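Local coordinates for SorB (Sorangium cellulosum, PDB 6B2V), which is a polyketide synthase whose module nine includes this pyran synthase domain, which probably closes the pyran ring of the antibiotic sorangicin, at residues A43-F48 with A100-V105; Q26-V31 with Y67-R72; S92-R97 with S120-H125; R114-S119 with G128-D133; L61-A66 with L209-L214. All coordinates share one frame; numbering follows the deposited sequence.

Interaction 1 (A43-F48 with A100-V105); sequences AFAAVF and ACELRV
Phe48 holds CG beside its backbone N (chi1 -54°), which brings the edge of its ring to Leu103, with CE2 4.0 Å from Leu103 CB. Val105 CG1 touches Phe44 CB on the same face of the sheet. The Phe44 ring itself turns away from the other strand. The other face carries Ala45, Val47, Glu102 and Arg104. There Val47 CG2 lies 4.1 Å from Glu102 CB.

The two strands are antiparallel neighbours in the sheet of the N-terminal hotdog fold. Phe44 with Val105, Ala46 with Leu103 and Phe48 with Cys101 are hydrogen-bonded pairs, each with two backbone bonds. The shortest, from Leu103 N to Ala46 O, is 2.8 Å long. Ala45 with Arg104 and Val47 with Glu102 are the non-hydrogen-bonded pairs between them.

Helix 64-77 packs on the face of Phe44, Leu103 and Val105. Strand 33-35 borders 43-48, and strand 113-120 borders 101-105.

Interaction 2 (Q26-V31 with Y67-R72); sequences QRHPLV and YLEMAR
His28 and Glu69 form a buried histidine-carboxylate hydrogen bond that ties the loop before strand 33-35 to helix 64-77. This is the long helix of the N-terminal hotdog fold. His28 NE2 donates to Glu69 OE2 over 2.8 Å, nearly in the plane of the imidazole ring. It meets the oxygen on its anti side, and the ring and carboxylate planes are 25° apart.

The other ring nitrogen, ND1, accepts from Leu30 N at 3.0 Å within a type I turn from His28 to Val31. Both nitrogens therefore fix the rotation of the ring. Arg72 grips the carboxylate with NE to OE1 and NH2 to OE2. The oxygens lie in the guanidinium plane but are met from above the carboxylate plane. OE2 thus takes bonds from both His28 and Arg72, and the backbone N of Leu204 adds another. Nearby Arg72 probably favours the charged carboxylate.

Beside this polar group, Leu30 lies against Met70, with their CB atoms 4.1 Å apart. Leu30 CD1 reaches Glu69 CG. Met70 is extended to its end (chi3 -174°), and its methyl CE ends 3.5 Å from Leu30 O, a buried carbonyl oxygen with no hydrogen-bond partner in the model.

Interaction 3 (S92-R97 with S120-H125); sequences SPLVIR and SSRGVH
His125 and Ser92 join the loop after strand 82-90 to the start of strand 123-132, where the hairpin with strand 113-120 turns in the N-terminal hotdog. His125 ND1 donates to Ser92 O at 2.9 Å. The oxygen lies in the imidazole plane, but the donor stands above the carbonyl plane of Ser92. A water adds a second bond to Ser92 O and also donates to His125 O. The backbone N of Ser92 is satisfied by Val124 O at 3.2 Å. Another water links Ser92 OG to Val124 N.

The far nitrogen of His125, NE2, lies 2.7 Å from Ser120 OG in a hydrogen bond whose donor is not settled. Ser120 OG also accepts from Arg122 N, which makes an ST turn. It does so within the type I turn from Ser120 to Gly123.

Arg122 reaches back along an extended chain. Its NH1 donates to Val95 O at 2.8 Å, with the oxygen in the guanidinium plane. A third water receives bonds from both NH1 and Val95 N. The apolar part is Leu94. Its CB sits over one face of the His125 ring in a CH-pi contact, 4.2 Å from the centroid. Its CD1 touches Arg122 NH1.

With both nitrogens bonded and one face covered by Leu94, the imidazole has little freedom to flip or swing. It acts here as a polar bridge between loop and turn.

Interaction 4 (R114-S119 with G128-D133); sequences RAYEVS and GLLVFD
Arg114 and Leu130 make a hydrogen-bonded antiparallel pair through two backbone bonds. Leu130 N to Arg114 O is the shorter, at 2.7 Å. Tyr116 and Gly128 form a second such pair. Ala115 and Leu129 stand between them as a non-hydrogen-bonded pair.

Ring contacts centre on Tyr116. Its CG takes the crowded position between backbone N and carbonyl carbon (chi1 70°), and this folds the ring across the neighbouring strand. One face then covers Gly128, whose N lies 3.3 Å above the ring plane over its centre. Gly128 CA makes a CH-pi contact, 3.8 Å from the centroid. The lack of a side chain on Gly128 leaves room for the ring to lie so close. This cross-strand pairing is known as aromatic rescue of glycine.

Apolar contacts lie on both faces of the sheet. On the Tyr116 face, Leu130 CG is 3.9 Å from Tyr116 CD2. On the other, Leu129 CD2 meets Ala115 CB.

The mixed contact is Arg114 with Phe132. The Arg114 chain bends at chi2 (-77°), and Phe132 CZ comes over one face of the guanidinium, 3.6 Å from NH1. The two planes are 58° apart, so they do not stack flat.

Tyr116 also packs on Leu68 and Ala71 of helix 64-77. This is a beta hairpin of a hotdog fold, in which an antiparallel sheet wraps a central helix.

Interaction 5 (L61-A66 with L209-L214); sequences LFPAVA and LGNSVL
Val65 lies on helix 207-225 with both methyl groups. CG2 rests 3.9 Å from Gly210 CA, and CG1 lies 3.8 Å from Asn211 ND2. With chi1 at 82°, CG1 stands between backbone N and carbonyl carbon, turned to Asn211, while CG2 faces Gly210. CG2 also touches Leu214 CD1 at 4.2 Å, one turn further along the facing helix. Gly210 has no side chain, which lets the valine come close to the helix backbone. Pro63 CB adds a contact 4.0 Å from Asn211 OD1.

No direct hydrogen bond crosses between the two segments. A water does so instead. It accepts from Asn211 ND2 at 2.6 Å and from Val65 N at 3.1 Å, and so joins the amide to the backbone at Val65.

Further out, Ala66 N bonds to Pro63 O at 2.9 Å, which holds the backbone around Val65. The indole of Trp90 donates to Ala64 O. His58 packs on both Pro63 and Asn211. Leu214 is backed by Pro233 and Phe283.

The contact joins the long helix 64-77 of the N-terminal hotdog to the long helix 207-225 of the C-terminal one. This is the double-hotdog arrangement of the polyketide synthase dehydratase family, to which this pyran synthase domain is related.

Overall arrangement
Interactions 1 to 4 lie in the N-terminal hotdog, and interaction 5 joins it to the C-terminal one. Helix 64-77 runs through the set. Interactions 2 and 5 both use it, with centres 13 Å apart. The centre of interaction 1 is about 10 Å from those of interactions 2 and 3, and Leu103 touches Met70 of the one and Leu94 and His125 of the other. Interaction 4 continues the sheet of interaction 1, with a probable hydrogen bond from Arg104 N to Ser119 O. Phe62 packs on Phe48, Leu103 and Tyr67. In related dehydratases the active site lies between the two hotdogs, so interaction 5, which spans them, probably lies near the corresponding region.

Interaction 1 (A43-F48 with A100-V105)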
# COMPACT_ATOMS: atom_id res chain seq x y z
N ALA A 43 20.32 -9.28 1.66
CA ALA A 43 19.64 -9.08 0.41
C ALA A 43 18.84 -10.29 0.04
O ALA A 43 19.22 -11.38 0.29
CB ALA A 43 20.66 -8.76 -0.68
N PHE A 44 17.68 -10.04 -0.54
CA PHE A 44 16.77 -11.07 -0.98
C PHE A 44 16.28 -10.80 -2.38
O PHE A 44 16.26 -9.70 -2.78
CB PHE A 44 15.56 -11.21 -0.05
CG PHE A 44 15.93 -11.53 1.35
CD1 PHE A 44 16.34 -10.56 2.17
CD2 PHE A 44 15.88 -12.80 1.81
CE1 PHE A 44 16.72 -10.81 3.44
CE2 PHE A 44 16.25 -13.08 3.09
CZ PHE A 44 16.67 -12.08 3.90
N ALA A 45 15.89 -11.85 -3.09
CA ALA A 45 15.46 -11.73 -4.44
C ALA A 45 14.30 -12.62 -4.83
O ALA A 45 14.03 -13.55 -4.17
CB ALA A 45 16.64 -12.00 -5.35
N ALA A 46 13.59 -12.21 -5.87
CA ALA A 46 12.52 -12.94 -6.48
C ALA A 46 12.48 -12.67 -7.97
O ALA A 46 12.79 -11.64 -8.40
CB ALA A 46 11.18 -12.57 -5.84
N VAL A 47 12.06 -13.65 -8.74
CA VAL A 47 11.90 -13.50 -10.16
C VAL A 47 10.43 -13.62 -10.51
O VAL A 47 9.82 -14.52 -10.10
CB VAL A 47 12.64 -14.61 -10.92
CG1 VAL A 47 12.39 -14.48 -12.38
CG2 VAL A 47 14.11 -14.54 -10.62
N PHE A 48 9.91 -12.69 -11.27
CA PHE A 48 8.54 -12.67 -11.70
C PHE A 48 8.44 -12.78 -13.19
O PHE A 48 9.22 -12.24 -13.88
CB PHE A 48 7.87 -11.39 -11.24
CG PHE A 48 7.99 -11.15 -9.79
CD1 PHE A 48 7.16 -11.78 -8.91
CD2 PHE A 48 8.94 -10.33 -9.29
CE1 PHE A 48 7.29 -11.59 -7.58
CE2 PHE A 48 9.06 -10.13 -7.95
CZ PHE A 48 8.23 -10.77 -7.08
N ALA A 100 10.56 -12.43 -18.05
CA ALA A 100 10.71 -12.43 -16.61
C ALA A 100 11.81 -11.45 -16.14
O ALA A 100 12.64 -11.09 -16.89
CB ALA A 100 11.01 -13.77 -16.08
N CYS A 101 11.73 -11.01 -14.89
CA CYS A 101 12.67 -10.08 -14.29
C CYS A 101 12.90 -10.37 -12.83
O CYS A 101 12.01 -10.75 -12.12
CB CYS A 101 12.12 -8.67 -14.42
SG CYS A 101 13.28 -7.29 -14.23
N GLU A 102 14.10 -10.13 -12.37
CA GLU A 102 14.41 -10.30 -10.99
C GLU A 102 14.25 -8.98 -10.25
O GLU A 102 14.54 -7.98 -10.77
CB GLU A 102 15.84 -10.78 -10.83
CG GLU A 102 16.32 -10.94 -9.40
CD GLU A 102 17.85 -11.03 -9.22
OE1 GLU A 102 18.57 -10.06 -9.33
OE2 GLU A 102 18.32 -12.06 -8.91
N LEU A 103 13.74 -9.05 -9.05
CA LEU A 103 13.64 -7.90 -8.17
C LEU A 103 14.43 -8.23 -6.92
O LEU A 103 14.29 -9.30 -6.42
CB LEU A 103 12.19 -7.62 -7.82
CG LEU A 103 11.81 -6.24 -7.40
CD1 LEU A 103 12.21 -5.19 -8.38
CD2 LEU A 103 10.32 -6.19 -7.21
N ARG A 104 15.23 -7.29 -6.47
CA ARG A 104 16.05 -7.46 -5.30
C ARG A 104 15.77 -6.42 -4.27
O ARG A 104 15.49 -5.34 -4.62
CB ARG A 104 17.53 -7.41 -5.70
CG ARG A 104 18.48 -7.68 -4.57
CD ARG A 104 19.93 -7.51 -4.97
NE ARG A 104 20.31 -8.27 -6.14
CZ ARG A 104 21.41 -8.03 -6.83
NH1 ARG A 104 22.19 -7.04 -6.48
NH2 ARG A 104 21.74 -8.73 -7.88
N VAL A 105 15.78 -6.81 -3.01
CA VAL A 105 15.58 -5.88 -1.94
C VAL A 105 16.76 -6.01 -1.00
O VAL A 105 17.05 -7.06 -0.57
CB VAL A 105 14.23 -6.08 -1.22
CG1 VAL A 105 14.09 -7.47 -0.69
CG2 VAL A 105 14.06 -5.09 -0.11

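Interaction 2 (Q26-V31 with Y67-R72)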
# COMPACT_ATOMS: atom_id res chain seq x y z
N GLN A 26 10.71 -19.83 4.79
CA GLN A 26 9.27 -19.55 4.75
C GLN A 26 8.85 -19.08 3.38
O GLN A 26 9.38 -18.12 2.92
CB GLN A 26 8.90 -18.46 5.76
CG GLN A 26 7.45 -18.04 5.65
CD GLN A 26 7.19 -16.57 6.03
OE1 GLN A 26 6.45 -15.85 5.33
NE2 GLN A 26 7.78 -16.12 7.14
N ARG A 27 7.96 -19.78 2.71
CA ARG A 27 7.54 -19.37 1.39
C ARG A 27 6.79 -18.03 1.34
O ARG A 27 5.94 -17.80 2.12
CB ARG A 27 6.63 -20.47 0.85
CG ARG A 27 5.97 -20.18 -0.47
CD ARG A 27 4.83 -21.15 -0.79
NE ARG A 27 3.56 -20.88 -0.13
CZ ARG A 27 2.67 -19.95 -0.49
NH1 ARG A 27 2.92 -19.11 -1.48
NH2 ARG A 27 1.54 -19.86 0.16
N HIS A 28 7.14 -17.16 0.42
CA HIS A 28 6.40 -15.94 0.23
C HIS A 28 6.40 -15.64 -1.24
O HIS A 28 7.41 -15.71 -1.85
CB HIS A 28 7.01 -14.84 1.05
CG HIS A 28 6.18 -13.61 1.07
ND1 HIS A 28 6.18 -12.70 0.05
CD2 HIS A 28 5.33 -13.13 1.99
CE1 HIS A 28 5.35 -11.73 0.32
NE2 HIS A 28 4.82 -11.96 1.50
N PRO A 29 5.30 -15.18 -1.80
CA PRO A 29 5.24 -14.93 -3.24
C PRO A 29 6.24 -13.89 -3.74
O PRO A 29 6.54 -13.86 -4.88
CB PRO A 29 3.83 -14.41 -3.44
CG PRO A 29 3.07 -15.03 -2.33
CD PRO A 29 3.98 -15.03 -1.18
N LEU A 30 6.64 -13.00 -2.87
CA LEU A 30 7.54 -11.93 -3.28
C LEU A 30 8.99 -12.05 -2.86
O LEU A 30 9.77 -11.22 -3.17
CB LEU A 30 6.97 -10.56 -2.88
CG LEU A 30 5.50 -10.30 -3.16
CD1 LEU A 30 5.12 -8.99 -2.54
CD2 LEU A 30 5.17 -10.30 -4.63
N VAL A 31 9.31 -13.04 -2.07
CA VAL A 31 10.66 -13.25 -1.64
C VAL A 31 11.04 -14.70 -1.85
O VAL A 31 10.62 -15.51 -1.13
CB VAL A 31 10.78 -12.95 -0.15
CG1 VAL A 31 12.18 -13.18 0.32
CG2 VAL A 31 10.35 -11.53 0.11
N TYR A 67 5.53 -3.51 -2.98
CA TYR A 67 6.88 -3.26 -2.53
C TYR A 67 6.97 -3.24 -1.02
O TYR A 67 7.95 -3.60 -0.46
CB TYR A 67 7.43 -1.96 -3.11
CG TYR A 67 7.61 -1.92 -4.63
CD1 TYR A 67 8.68 -2.52 -5.22
CD2 TYR A 67 6.78 -1.20 -5.41
CE1 TYR A 67 8.85 -2.48 -6.57
CE2 TYR A 67 6.93 -1.15 -6.76
CZ TYR A 67 7.97 -1.78 -7.35
OH TYR A 67 8.10 -1.66 -8.68
N LEU A 68 5.94 -2.70 -0.40
CA LEU A 68 5.88 -2.62 1.03
C LEU A 68 5.82 -4.01 1.61
O LEU A 68 6.46 -4.30 2.54
CB LEU A 68 4.68 -1.81 1.51
CG LEU A 68 4.61 -0.36 1.07
CD1 LEU A 68 3.36 0.32 1.52
CD2 LEU A 68 5.82 0.43 1.53
N GLU A 69 4.98 -4.82 1.01
CA GLU A 69 4.87 -6.21 1.45
C GLU A 69 6.19 -6.98 1.23
O GLU A 69 6.57 -7.76 2.03
CB GLU A 69 3.67 -6.91 0.77
CG GLU A 69 3.53 -8.42 1.00
CD GLU A 69 3.11 -8.81 2.40
OE1 GLU A 69 2.72 -7.99 3.17
OE2 GLU A 69 3.19 -9.98 2.68
N MET A 70 6.85 -6.74 0.13
CA MET A 70 8.10 -7.40 -0.15
C MET A 70 9.17 -7.02 0.87
O MET A 70 9.85 -7.87 1.36
CB MET A 70 8.58 -7.07 -1.57
CG MET A 70 9.85 -7.81 -1.95
SD MET A 70 10.35 -7.30 -3.62
CE MET A 70 11.71 -8.42 -3.92
N ALA A 71 9.28 -5.75 1.18
CA ALA A 71 10.23 -5.32 2.15
C ALA A 71 9.96 -5.92 3.53
O ALA A 71 10.85 -6.36 4.16
CB ALA A 71 10.24 -3.82 2.24
N ARG A 72 8.72 -5.91 3.94
CA ARG A 72 8.34 -6.51 5.20
C ARG A 72 8.62 -8.00 5.20
O ARG A 72 9.13 -8.51 6.15
CB ARG A 72 6.85 -6.29 5.47
CG ARG A 72 6.31 -6.84 6.79
CD ARG A 72 4.83 -7.24 6.65
NE ARG A 72 4.58 -8.33 5.73
CZ ARG A 72 4.91 -9.58 5.93
NH1 ARG A 72 5.49 -9.93 7.04
NH2 ARG A 72 4.64 -10.48 5.04
O HOH W 1 6.20 -13.32 5.49

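Interaction 3 (S92-R97 with S120-H125)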
# COMPACT_ATOMS: atom_id res chain seq x y z
N SER A 92 10.90 4.25 -9.93
CA SER A 92 10.60 3.82 -11.28
C SER A 92 9.56 2.71 -11.30
O SER A 92 9.64 1.85 -10.52
CB SER A 92 11.84 3.23 -11.95
OG SER A 92 12.80 4.21 -12.09
N PRO A 93 8.63 2.78 -12.21
CA PRO A 93 7.65 1.73 -12.35
C PRO A 93 8.30 0.47 -12.93
O PRO A 93 9.24 0.56 -13.67
CB PRO A 93 6.67 2.28 -13.37
CG PRO A 93 7.04 3.67 -13.61
CD PRO A 93 8.43 3.86 -13.15
N LEU A 94 7.79 -0.67 -12.54
CA LEU A 94 8.23 -1.92 -13.05
C LEU A 94 7.09 -2.61 -13.74
O LEU A 94 6.14 -2.99 -13.15
CB LEU A 94 8.71 -2.79 -11.92
CG LEU A 94 9.29 -4.16 -12.21
CD1 LEU A 94 10.45 -4.08 -13.19
CD2 LEU A 94 9.76 -4.77 -10.91
N VAL A 95 7.24 -2.78 -15.03
CA VAL A 95 6.24 -3.47 -15.82
C VAL A 95 6.82 -4.79 -16.32
O VAL A 95 7.84 -4.81 -16.92
CB VAL A 95 5.84 -2.63 -17.01
CG1 VAL A 95 4.97 -3.45 -17.94
CG2 VAL A 95 5.16 -1.39 -16.57
N ILE A 96 6.15 -5.89 -16.02
CA ILE A 96 6.64 -7.19 -16.41
C ILE A 96 5.61 -7.92 -17.22
O ILE A 96 4.63 -8.34 -16.69
CB ILE A 96 6.97 -8.03 -15.19
CG1 ILE A 96 8.08 -7.36 -14.41
CG2 ILE A 96 7.46 -9.40 -15.61
CD1 ILE A 96 8.38 -7.99 -13.08
N ARG A 97 5.90 -8.07 -18.49
CA ARG A 97 5.03 -8.75 -19.41
C ARG A 97 5.76 -9.65 -20.38
O ARG A 97 5.58 -10.81 -20.40
CB ARG A 97 4.29 -7.74 -20.22
CG ARG A 97 3.01 -8.26 -20.85
CD ARG A 97 2.50 -7.22 -21.81
NE ARG A 97 1.56 -6.37 -21.14
CZ ARG A 97 1.71 -5.09 -20.84
NH1 ARG A 97 2.81 -4.43 -21.17
NH2 ARG A 97 0.73 -4.49 -20.18
N SER A 120 16.22 -3.42 -9.48
CA SER A 120 16.41 -4.35 -10.55
C SER A 120 17.44 -3.85 -11.52
O SER A 120 17.97 -2.81 -11.39
CB SER A 120 15.12 -4.56 -11.35
OG SER A 120 14.78 -3.45 -12.11
N SER A 121 17.57 -4.56 -12.62
CA SER A 121 18.45 -4.09 -13.68
C SER A 121 17.91 -2.84 -14.36
O SER A 121 18.59 -2.25 -15.16
CB SER A 121 18.76 -5.19 -14.68
OG SER A 121 17.62 -5.59 -15.31
N ARG A 122 16.69 -2.47 -14.05
CA ARG A 122 16.03 -1.33 -14.58
C ARG A 122 16.01 -0.13 -13.64
O ARG A 122 15.30 0.80 -13.87
CB ARG A 122 14.61 -1.69 -15.02
CG ARG A 122 14.53 -2.97 -15.79
CD ARG A 122 13.11 -3.28 -16.24
NE ARG A 122 12.93 -4.60 -16.82
CZ ARG A 122 11.76 -5.17 -17.06
NH1 ARG A 122 10.64 -4.55 -16.82
NH2 ARG A 122 11.72 -6.37 -17.58
N GLY A 123 16.78 -0.18 -12.58
CA GLY A 123 16.82 0.94 -11.69
C GLY A 123 16.29 0.72 -10.29
O GLY A 123 16.13 -0.38 -9.90
N VAL A 124 16.06 1.80 -9.60
CA VAL A 124 15.55 1.72 -8.26
C VAL A 124 14.04 1.95 -8.33
O VAL A 124 13.58 2.82 -8.97
CB VAL A 124 16.24 2.70 -7.35
CG1 VAL A 124 15.59 2.72 -5.98
CG2 VAL A 124 17.70 2.34 -7.26
N HIS A 125 13.30 1.07 -7.68
CA HIS A 125 11.85 1.14 -7.71
C HIS A 125 11.18 1.65 -6.45
O HIS A 125 10.21 2.34 -6.51
CB HIS A 125 11.28 -0.25 -8.06
CG HIS A 125 11.83 -0.81 -9.33
ND1 HIS A 125 11.52 -0.30 -10.56
CD2 HIS A 125 12.72 -1.80 -9.56
CE1 HIS A 125 12.18 -0.95 -11.48
NE2 HIS A 125 12.92 -1.87 -10.90
O HOH W 2 7.90 1.97 -8.28
O HOH W 3 15.44 4.54 -10.73
O HOH W 4 9.65 -1.76 -16.46

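Interaction 4 (R114-S119 with G128-D133)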
# COMPACT_ATOMS: atom_id res chain seq x y z
N ARG A 114 15.82 -0.92 9.77
CA ARG A 114 16.53 -1.12 8.53
C ARG A 114 16.06 -0.24 7.42
O ARG A 114 14.92 0.03 7.31
CB ARG A 114 16.34 -2.52 7.98
CG ARG A 114 16.81 -3.65 8.82
CD ARG A 114 18.32 -3.80 8.74
NE ARG A 114 18.75 -4.96 9.50
CZ ARG A 114 19.08 -4.93 10.79
NH1 ARG A 114 19.11 -3.83 11.47
NH2 ARG A 114 19.45 -6.03 11.36
N ALA A 115 16.99 0.23 6.64
CA ALA A 115 16.62 0.89 5.41
C ALA A 115 16.45 -0.20 4.34
O ALA A 115 17.11 -1.18 4.37
CB ALA A 115 17.67 1.89 4.99
N TYR A 116 15.54 -0.00 3.42
CA TYR A 116 15.41 -0.92 2.33
C TYR A 116 15.43 -0.18 0.98
O TYR A 116 15.08 0.93 0.92
CB TYR A 116 14.08 -1.75 2.41
CG TYR A 116 12.80 -1.01 2.17
CD1 TYR A 116 12.32 -0.85 0.90
CD2 TYR A 116 12.06 -0.52 3.20
CE1 TYR A 116 11.13 -0.19 0.67
CE2 TYR A 116 10.89 0.13 2.98
CZ TYR A 116 10.42 0.30 1.73
OH TYR A 116 9.26 0.98 1.57
N GLU A 117 15.94 -0.85 -0.03
CA GLU A 117 15.91 -0.37 -1.37
C GLU A 117 15.53 -1.53 -2.26
O GLU A 117 16.15 -2.55 -2.21
CB GLU A 117 17.26 0.16 -1.81
CG GLU A 117 17.27 0.74 -3.21
CD GLU A 117 18.68 1.06 -3.71
OE1 GLU A 117 19.38 0.18 -4.18
OE2 GLU A 117 19.03 2.21 -3.57
N VAL A 118 14.50 -1.37 -3.07
CA VAL A 118 14.11 -2.40 -3.99
C VAL A 118 14.55 -1.99 -5.40
O VAL A 118 14.21 -0.96 -5.84
CB VAL A 118 12.61 -2.62 -4.03
CG1 VAL A 118 12.32 -3.82 -4.88
CG2 VAL A 118 12.08 -2.87 -2.65
N SER A 119 15.33 -2.84 -6.03
CA SER A 119 15.87 -2.58 -7.33
C SER A 119 15.92 -3.76 -8.25
O SER A 119 15.76 -4.85 -7.89
CB SER A 119 17.28 -2.06 -7.21
OG SER A 119 18.09 -3.01 -6.65
N GLY A 128 12.68 2.86 1.53
CA GLY A 128 12.06 3.29 2.74
C GLY A 128 12.75 2.76 3.98
O GLY A 128 13.80 2.24 3.88
N LEU A 129 12.06 2.89 5.10
CA LEU A 129 12.60 2.47 6.37
C LEU A 129 11.69 1.45 7.05
O LEU A 129 10.57 1.70 7.20
CB LEU A 129 12.70 3.64 7.32
CG LEU A 129 13.60 4.81 6.98
CD1 LEU A 129 13.37 5.95 7.96
CD2 LEU A 129 15.05 4.40 7.01
N LEU A 130 12.24 0.33 7.45
CA LEU A 130 11.51 -0.65 8.20
C LEU A 130 11.74 -0.37 9.68
O LEU A 130 12.85 -0.34 10.10
CB LEU A 130 11.98 -2.04 7.83
CG LEU A 130 11.58 -2.56 6.46
CD1 LEU A 130 12.65 -3.42 5.88
CD2 LEU A 130 10.31 -3.38 6.49
N VAL A 131 10.66 -0.16 10.42
CA VAL A 131 10.71 0.17 11.81
C VAL A 131 10.48 -1.08 12.65
O VAL A 131 9.49 -1.73 12.51
CB VAL A 131 9.60 1.15 12.15
CG1 VAL A 131 9.64 1.55 13.60
CG2 VAL A 131 9.66 2.37 11.23
N PHE A 132 11.44 -1.34 13.50
CA PHE A 132 11.44 -2.49 14.34
C PHE A 132 10.51 -2.29 15.50
O PHE A 132 10.17 -1.23 15.87
CB PHE A 132 12.85 -2.70 14.90
CG PHE A 132 13.82 -3.36 13.95
CD1 PHE A 132 13.50 -3.65 12.68
CD2 PHE A 132 15.09 -3.65 14.37
CE1 PHE A 132 14.39 -4.24 11.84
CE2 PHE A 132 15.99 -4.25 13.56
CZ PHE A 132 15.65 -4.55 12.29
N ASP A 133 10.12 -3.40 16.08
CA ASP A 133 9.31 -3.40 17.26
C ASP A 133 10.12 -2.89 18.47
O ASP A 133 9.54 -2.47 19.40
CB ASP A 133 8.75 -4.78 17.54
CG ASP A 133 7.55 -5.09 16.75
OD1 ASP A 133 6.68 -4.27 16.61
OD2 ASP A 133 7.44 -6.19 16.28

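Interaction 5 (L61-A66 with L209-L214)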
# COMPACT_ATOMS: atom_id res chain seq x y z
N LEU A 61 1.78 -4.16 -14.05
CA LEU A 61 2.55 -3.16 -13.33
C LEU A 61 2.68 -3.57 -11.87
O LEU A 61 1.74 -3.80 -11.22
CB LEU A 61 1.86 -1.81 -13.46
CG LEU A 61 2.38 -0.69 -12.56
CD1 LEU A 61 3.75 -0.25 -12.98
CD2 LEU A 61 1.45 0.47 -12.51
N PHE A 62 3.90 -3.65 -11.36
CA PHE A 62 4.10 -4.08 -10.00
C PHE A 62 3.50 -3.02 -9.12
O PHE A 62 3.91 -1.91 -9.16
CB PHE A 62 5.61 -4.22 -9.76
CG PHE A 62 5.99 -5.11 -8.62
CD1 PHE A 62 6.00 -4.65 -7.36
CD2 PHE A 62 6.41 -6.39 -8.84
CE1 PHE A 62 6.39 -5.44 -6.30
CE2 PHE A 62 6.77 -7.21 -7.79
CZ PHE A 62 6.76 -6.74 -6.52
N PRO A 63 2.57 -3.40 -8.26
CA PRO A 63 1.89 -2.41 -7.46
C PRO A 63 2.77 -1.80 -6.43
O PRO A 63 3.54 -2.46 -5.80
CB PRO A 63 0.75 -3.20 -6.79
CG PRO A 63 0.62 -4.41 -7.56
CD PRO A 63 1.98 -4.73 -8.08
N ALA A 64 2.51 -0.54 -6.16
CA ALA A 64 3.27 0.20 -5.16
C ALA A 64 3.22 -0.48 -3.80
O ALA A 64 4.17 -0.66 -3.12
CB ALA A 64 2.73 1.61 -5.04
N VAL A 65 2.03 -0.94 -3.49
CA VAL A 65 1.76 -1.59 -2.25
C VAL A 65 2.50 -2.90 -2.08
O VAL A 65 2.73 -3.33 -1.02
CB VAL A 65 0.23 -1.64 -2.01
CG1 VAL A 65 -0.45 -2.78 -2.72
CG2 VAL A 65 -0.18 -1.38 -0.59
N ALA A 66 2.77 -3.58 -3.19
CA ALA A 66 3.50 -4.84 -3.16
C ALA A 66 4.94 -4.68 -2.73
O ALA A 66 5.50 -5.56 -2.22
CB ALA A 66 3.40 -5.60 -4.46
N LEU A 209 -5.94 -6.38 -1.52
CA LEU A 209 -6.42 -5.71 -0.34
C LEU A 209 -5.69 -4.37 -0.14
O LEU A 209 -6.29 -3.43 0.15
CB LEU A 209 -6.29 -6.60 0.90
CG LEU A 209 -6.73 -6.01 2.25
CD1 LEU A 209 -8.14 -5.48 2.20
CD2 LEU A 209 -6.65 -7.09 3.29
N GLY A 210 -4.38 -4.35 -0.34
CA GLY A 210 -3.67 -3.10 -0.20
C GLY A 210 -4.14 -2.02 -1.15
O GLY A 210 -4.27 -0.94 -0.81
N ASN A 211 -4.36 -2.42 -2.38
CA ASN A 211 -4.90 -1.49 -3.37
C ASN A 211 -6.31 -1.03 -3.00
O ASN A 211 -6.68 0.04 -3.30
CB ASN A 211 -4.91 -2.11 -4.75
CG ASN A 211 -3.57 -2.01 -5.43
OD1 ASN A 211 -3.24 -2.83 -6.22
ND2 ASN A 211 -2.86 -1.01 -5.12
N SER A 212 -7.07 -1.91 -2.37
CA SER A 212 -8.40 -1.53 -1.92
C SER A 212 -8.33 -0.41 -0.88
O SER A 212 -9.23 0.33 -0.74
CB SER A 212 -9.14 -2.71 -1.33
OG SER A 212 -9.30 -3.71 -2.28
N VAL A 213 -7.33 -0.45 -0.05
CA VAL A 213 -7.15 0.62 0.91
C VAL A 213 -6.72 1.97 0.28
O VAL A 213 -7.13 3.00 0.65
CB VAL A 213 -6.12 0.22 1.99
CG1 VAL A 213 -5.96 1.29 3.03
CG2 VAL A 213 -6.50 -1.06 2.67
N LEU A 214 -5.82 1.86 -0.67
CA LEU A 214 -5.33 3.04 -1.36
C LEU A 214 -6.27 3.73 -2.34
O LEU A 214 -6.23 4.89 -2.48
CB LEU A 214 -3.97 2.80 -2.04
CG LEU A 214 -2.82 2.36 -1.11
CD1 LEU A 214 -1.48 2.44 -1.81
CD2 LEU A 214 -2.78 3.10 0.20
O HOH W 5 -0.44 -0.09 -5.14